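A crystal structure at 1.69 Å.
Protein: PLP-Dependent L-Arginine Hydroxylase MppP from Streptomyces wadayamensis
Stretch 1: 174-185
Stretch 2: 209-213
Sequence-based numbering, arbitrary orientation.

Stretch 1 174-185: LAEQCAEHGTVL
Stretch 2 209-213: AGCRW

The firmest link is between backbones: Leu185 N donates to Arg212 O at 2.9 Å, nearly linear at 173°, joining Leu185 and Trp213 (CA to CA 4.7 Å) as parallel strand partners. Leu185 O lies 3.1 Å from Trp213 CA, a CA-H...O contact. Just before the strand pairing, water 1 bridges the two backbones, donating to Thr183 O (2.8 Å) and accepting from Arg212 N (2.9 Å).

Arg212 (chi1 m, chi2 t, chi3 p, chi4 -157°) extends from the same sheet face as Val184. Its NH1 donates to Gly182 O at 3.1 Å, near the guanidinium plane, while Val184 (chi1 t) lays CG2 over one guanidinium face, 3.4 Å from Arg212 CZ; a long, flat-ended side chain suits both tasks.

Stretch 1 reaches the strand from a helix that begins earlier in the chain and runs through 174-181. Thr183 N returns to Cys178 O (2.9 Å), and Gly182 makes the turn at phi/psi 76/20, where a CB would jam against the preceding carbonyl. Gly210 (75/23) likewise follows a helix.

Small residues let the helix approach closely: Ala179 and Cys211 CA atoms are 4.0 Å apart. Ala175 CB meets Ala209 CB at 3.5 Å, and Cys211 (chi1 p) places its CB 3.8 Å from Ala179 CB and its SG 3.7 Å from Ala175 CB and 4.2 Å from Leu185 CB.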

ATOM      1  N   LEU B 174      -5.558 -29.667  -9.435  1.00 18.63           N
ATOM      2  CA  LEU B 174      -6.351 -28.443  -9.519  1.00 17.35           C
ATOM      3  C   LEU B 174      -5.912 -27.585 -10.705  1.00 19.87           C
ATOM      4  O   LEU B 174      -6.742 -27.021 -11.423  1.00 20.36           O
ATOM      5  CB  LEU B 174      -6.205 -27.680  -8.204  1.00 20.39           C
ATOM      6  CG  LEU B 174      -7.051 -26.438  -7.990  1.00 34.01           C
ATOM      7  CD1 LEU B 174      -8.536 -26.752  -8.072  1.00 31.05           C
ATOM      8  CD2 LEU B 174      -6.734 -25.869  -6.607  1.00 31.94           C
ATOM      9  N   ALA B 175      -4.601 -27.454 -10.913  1.00 21.90           N
ATOM     10  CA  ALA B 175      -4.123 -26.690 -12.057  1.00 17.32           C
ATOM     11  C   ALA B 175      -4.520 -27.354 -13.377  1.00 19.20           C
ATOM     12  O   ALA B 175      -4.858 -26.667 -14.349  1.00 22.15           O
ATOM     13  CB  ALA B 175      -2.611 -26.510 -11.974  1.00 25.03           C
ATOM     14  N   GLU B 176      -4.481 -28.690 -13.441  1.00 20.56           N
ATOM     15  CA  GLU B 176      -4.966 -29.374 -14.636  1.00 21.23           C
ATOM     16  C   GLU B 176      -6.449 -29.100 -14.869  1.00 25.28           C
ATOM     17  O   GLU B 176      -6.857 -28.862 -16.008  1.00 22.92           O
ATOM     18  CB  GLU B 176      -4.716 -30.871 -14.533  1.00 22.39           C
ATOM     19  CG  GLU B 176      -3.246 -31.249 -14.558  1.00 26.77           C
ATOM     20  CD  GLU B 176      -3.025 -32.722 -14.275  1.00 30.20           C
ATOM     21  OE1 GLU B 176      -4.004 -33.454 -14.015  1.00 32.94           O
ATOM     22  OE2 GLU B 176      -1.861 -33.154 -14.292  1.00 34.60           O
ATOM     23  N   GLN B 177      -7.270 -29.160 -13.805  1.00 19.66           N
ATOM     24  CA  GLN B 177      -8.695 -28.861 -13.924  1.00 19.23           C
ATOM     25  C   GLN B 177      -8.926 -27.434 -14.411  1.00 22.25           C
ATOM     26  O   GLN B 177      -9.764 -27.212 -15.299  1.00 22.35           O
ATOM     27  CB  GLN B 177      -9.421 -29.077 -12.597  1.00 22.30           C
ATOM     28  CG  GLN B 177      -9.458 -30.510 -12.066  1.00 24.79           C
ATOM     29  CD  GLN B 177     -10.537 -30.655 -11.055  1.00 21.83           C
ATOM     30  OE1 GLN B 177     -10.341 -30.365  -9.843  1.00 25.43           O
ATOM     31  NE2 GLN B 177     -11.724 -31.027 -11.533  1.00 25.42           N
ATOM     32  N   CYS B 178      -8.183 -26.460 -13.857  1.00 18.89           N
ATOM     33  CA  CYS B 178      -8.341 -25.072 -14.273  1.00 18.68           C
ATOM     34  C   CYS B 178      -7.947 -24.909 -15.732  1.00 20.77           C
ATOM     35  O   CYS B 178      -8.642 -24.234 -16.490  1.00 24.44           O
ATOM     36  CB  CYS B 178      -7.521 -24.136 -13.388  1.00 21.18           C
ATOM     37  SG  CYS B 178      -8.269 -23.969 -11.733  1.00 22.47           S
ATOM     38  N   ALA B 179      -6.857 -25.559 -16.148  1.00 21.66           N
ATOM     39  CA  ALA B 179      -6.466 -25.514 -17.558  1.00 18.88           C
ATOM     40  C   ALA B 179      -7.548 -26.090 -18.457  1.00 24.18           C
ATOM     41  O   ALA B 179      -7.812 -25.557 -19.548  1.00 26.26           O
ATOM     42  CB  ALA B 179      -5.173 -26.280 -17.773  1.00 23.52           C
ATOM     43  N   GLU B 180      -8.099 -27.243 -18.069  1.00 22.39           N
ATOM     44  CA  GLU B 180      -9.131 -27.896 -18.873  1.00 22.68           C
ATOM     45  C   GLU B 180     -10.351 -26.999 -19.044  1.00 27.05           C
ATOM     46  O   GLU B 180     -10.996 -27.019 -20.108  1.00 27.66           O
ATOM     47  CB  GLU B 180      -9.508 -29.239 -18.223  1.00 23.06           C
ATOM     48  CG  GLU B 180     -10.665 -30.007 -18.887  1.00 42.21           C
ATOM     49  CD  GLU B 180     -10.310 -30.585 -20.249  1.00 46.52           C
ATOM     50  OE1 GLU B 180     -11.237 -31.075 -20.928  1.00 40.47           O
ATOM     51  OE2 GLU B 180      -9.120 -30.572 -20.628  1.00 31.57           O
ATOM     52  N   HIS B 181     -10.662 -26.176 -18.041  1.00 27.13           N
ATOM     53  CA  HIS B 181     -11.830 -25.298 -18.058  1.00 26.55           C
ATOM     54  C   HIS B 181     -11.530 -23.838 -18.416  1.00 32.24           C
ATOM     55  O   HIS B 181     -12.468 -23.037 -18.531  1.00 30.70           O
ATOM     56  CB  HIS B 181     -12.525 -25.334 -16.693  1.00 28.69           C
ATOM     57  CG  HIS B 181     -13.252 -26.611 -16.431  1.00 26.90           C
ATOM     58  ND1 HIS B 181     -14.605 -26.751 -16.662  1.00 38.69           N
ATOM     59  CD2 HIS B 181     -12.816 -27.816 -15.988  1.00 40.43           C
ATOM     60  CE1 HIS B 181     -14.974 -27.983 -16.361  1.00 37.27           C
ATOM     61  NE2 HIS B 181     -13.909 -28.652 -15.954  1.00 37.81           N
ATOM     62  N   GLY B 182     -10.265 -23.453 -18.566  1.00 24.61           N
ATOM     63  CA  GLY B 182      -9.971 -22.058 -18.841  1.00 28.76           C
ATOM     64  C   GLY B 182     -10.078 -21.147 -17.641  1.00 35.35           C
ATOM     65  O   GLY B 182     -10.177 -19.930 -17.807  1.00 30.61           O
ATOM     66  N   THR B 183     -10.024 -21.706 -16.433  1.00 22.24           N
ATOM     67  CA  THR B 183     -10.180 -20.991 -15.180  1.00 20.90           C
ATOM     68  C   THR B 183      -8.824 -20.448 -14.706  1.00 21.95           C
ATOM     69  O   THR B 183      -7.793 -21.089 -14.904  1.00 24.45           O
ATOM     70  CB  THR B 183     -10.738 -21.959 -14.128  1.00 24.33           C
ATOM     71  OG1 THR B 183     -11.763 -22.769 -14.708  1.00 34.07           O
ATOM     72  CG2 THR B 183     -11.320 -21.231 -12.937  1.00 23.56           C
ATOM     73  N   VAL B 184      -8.843 -19.293 -14.042  1.00 18.46           N
ATOM     74  CA  VAL B 184      -7.640 -18.775 -13.383  1.00 18.12           C
ATOM     75  C   VAL B 184      -7.450 -19.501 -12.056  1.00 19.08           C
ATOM     76  O   VAL B 184      -8.375 -19.567 -11.244  1.00 21.47           O
ATOM     77  CB  VAL B 184      -7.744 -17.257 -13.136  1.00 18.62           C
ATOM     78  CG1 VAL B 184      -6.520 -16.769 -12.398  1.00 22.62           C
ATOM     79  CG2 VAL B 184      -7.892 -16.479 -14.444  1.00 20.78           C
ATOM     80  N   LEU B 185      -6.251 -20.024 -11.817  1.00 18.55           N
ATOM     81  CA  LEU B 185      -5.888 -20.549 -10.498  1.00 17.48           C
ATOM     82  C   LEU B 185      -5.043 -19.493  -9.791  1.00 17.94           C
ATOM     83  O   LEU B 185      -3.982 -19.117 -10.293  1.00 19.39           O
ATOM     84  CB  LEU B 185      -5.123 -21.869 -10.612  1.00 17.82           C
ATOM     85  CG  LEU B 185      -4.681 -22.521  -9.284  1.00 20.43           C
ATOM     86  CD1 LEU B 185      -5.817 -22.663  -8.332  1.00 22.36           C
ATOM     87  CD2 LEU B 185      -4.081 -23.868  -9.602  1.00 20.70           C
ATOM     88  N   ALA B 209       1.268 -27.600 -15.909  1.00 24.77           N
ATOM     89  CA  ALA B 209      -0.161 -27.806 -16.155  1.00 26.47           C
ATOM     90  C   ALA B 209      -0.673 -26.855 -17.219  1.00 29.70           C
ATOM     91  O   ALA B 209      -1.618 -27.186 -17.944  1.00 26.95           O
ATOM     92  CB  ALA B 209      -0.957 -27.619 -14.851  1.00 23.75           C
ATOM     93  N   GLY B 210      -0.071 -25.672 -17.329  1.00 26.57           N
ATOM     94  CA  GLY B 210      -0.441 -24.759 -18.393  1.00 29.81           C
ATOM     95  C   GLY B 210      -1.751 -24.045 -18.199  1.00 31.84           C
ATOM     96  O   GLY B 210      -2.373 -23.631 -19.181  1.00 27.82           O
ATOM     97  N   CYS B 211      -2.213 -23.917 -16.966  1.00 24.44           N
ATOM     98  CA  CYS B 211      -3.366 -23.080 -16.687  1.00 25.12           C
ATOM     99  C   CYS B 211      -2.952 -21.610 -16.585  1.00 26.86           C
ATOM    100  O   CYS B 211      -1.767 -21.262 -16.512  1.00 26.87           O
ATOM    101  CB  CYS B 211      -4.033 -23.532 -15.395  1.00 22.16           C
ATOM    102  SG  CYS B 211      -2.963 -23.346 -13.911  1.00 26.96           S
ATOM    103  N   ARG B 212      -3.951 -20.743 -16.656  1.00 19.90           N
ATOM    104  CA  ARG B 212      -3.759 -19.348 -16.286  1.00 19.55           C
ATOM    105  C   ARG B 212      -3.614 -19.298 -14.786  1.00 19.22           C
ATOM    106  O   ARG B 212      -4.396 -19.934 -14.077  1.00 21.80           O
ATOM    107  CB  ARG B 212      -4.952 -18.503 -16.708  1.00 21.32           C
ATOM    108  CG  ARG B 212      -5.249 -18.556 -18.201  1.00 24.31           C
ATOM    109  CD  ARG B 212      -6.703 -18.149 -18.456  1.00 21.74           C
ATOM    110  NE  ARG B 212      -6.939 -16.739 -18.144  1.00 26.48           N
ATOM    111  CZ  ARG B 212      -8.133 -16.235 -17.845  1.00 24.73           C
ATOM    112  NH1 ARG B 212      -9.206 -17.013 -17.808  1.00 27.98           N
ATOM    113  NH2 ARG B 212      -8.265 -14.955 -17.565  1.00 24.11           N
ATOM    114  N   TRP B 213      -2.618 -18.557 -14.292  1.00 18.80           N
ATOM    115  CA  TRP B 213      -2.381 -18.565 -12.859  1.00 18.23           C
ATOM    116  C   TRP B 213      -1.819 -17.243 -12.361  1.00 17.96           C
ATOM    117  O   TRP B 213      -1.200 -16.466 -13.089  1.00 19.38           O
ATOM    118  CB  TRP B 213      -1.426 -19.708 -12.428  1.00 19.69           C
ATOM    119  CG  TRP B 213      -0.091 -19.740 -13.121  1.00 19.27           C
ATOM    120  CD1 TRP B 213       0.255 -20.523 -14.203  1.00 23.37           C
ATOM    121  CD2 TRP B 213       1.095 -18.975 -12.798  1.00 19.68           C
ATOM    122  NE1 TRP B 213       1.546 -20.283 -14.573  1.00 21.40           N
ATOM    123  CE2 TRP B 213       2.089 -19.340 -13.740  1.00 19.96           C
ATOM    124  CE3 TRP B 213       1.402 -18.007 -11.832  1.00 20.76           C
ATOM    125  CZ2 TRP B 213       3.376 -18.787 -13.734  1.00 23.46           C
ATOM    126  CZ3 TRP B 213       2.683 -17.446 -11.836  1.00 20.93           C
ATOM    127  CH2 TRP B 213       3.652 -17.845 -12.779  1.00 24.03           C
TER
HETATM  128  O   HOH W   1      -6.543 -21.888 -17.260  1.00 26.39           O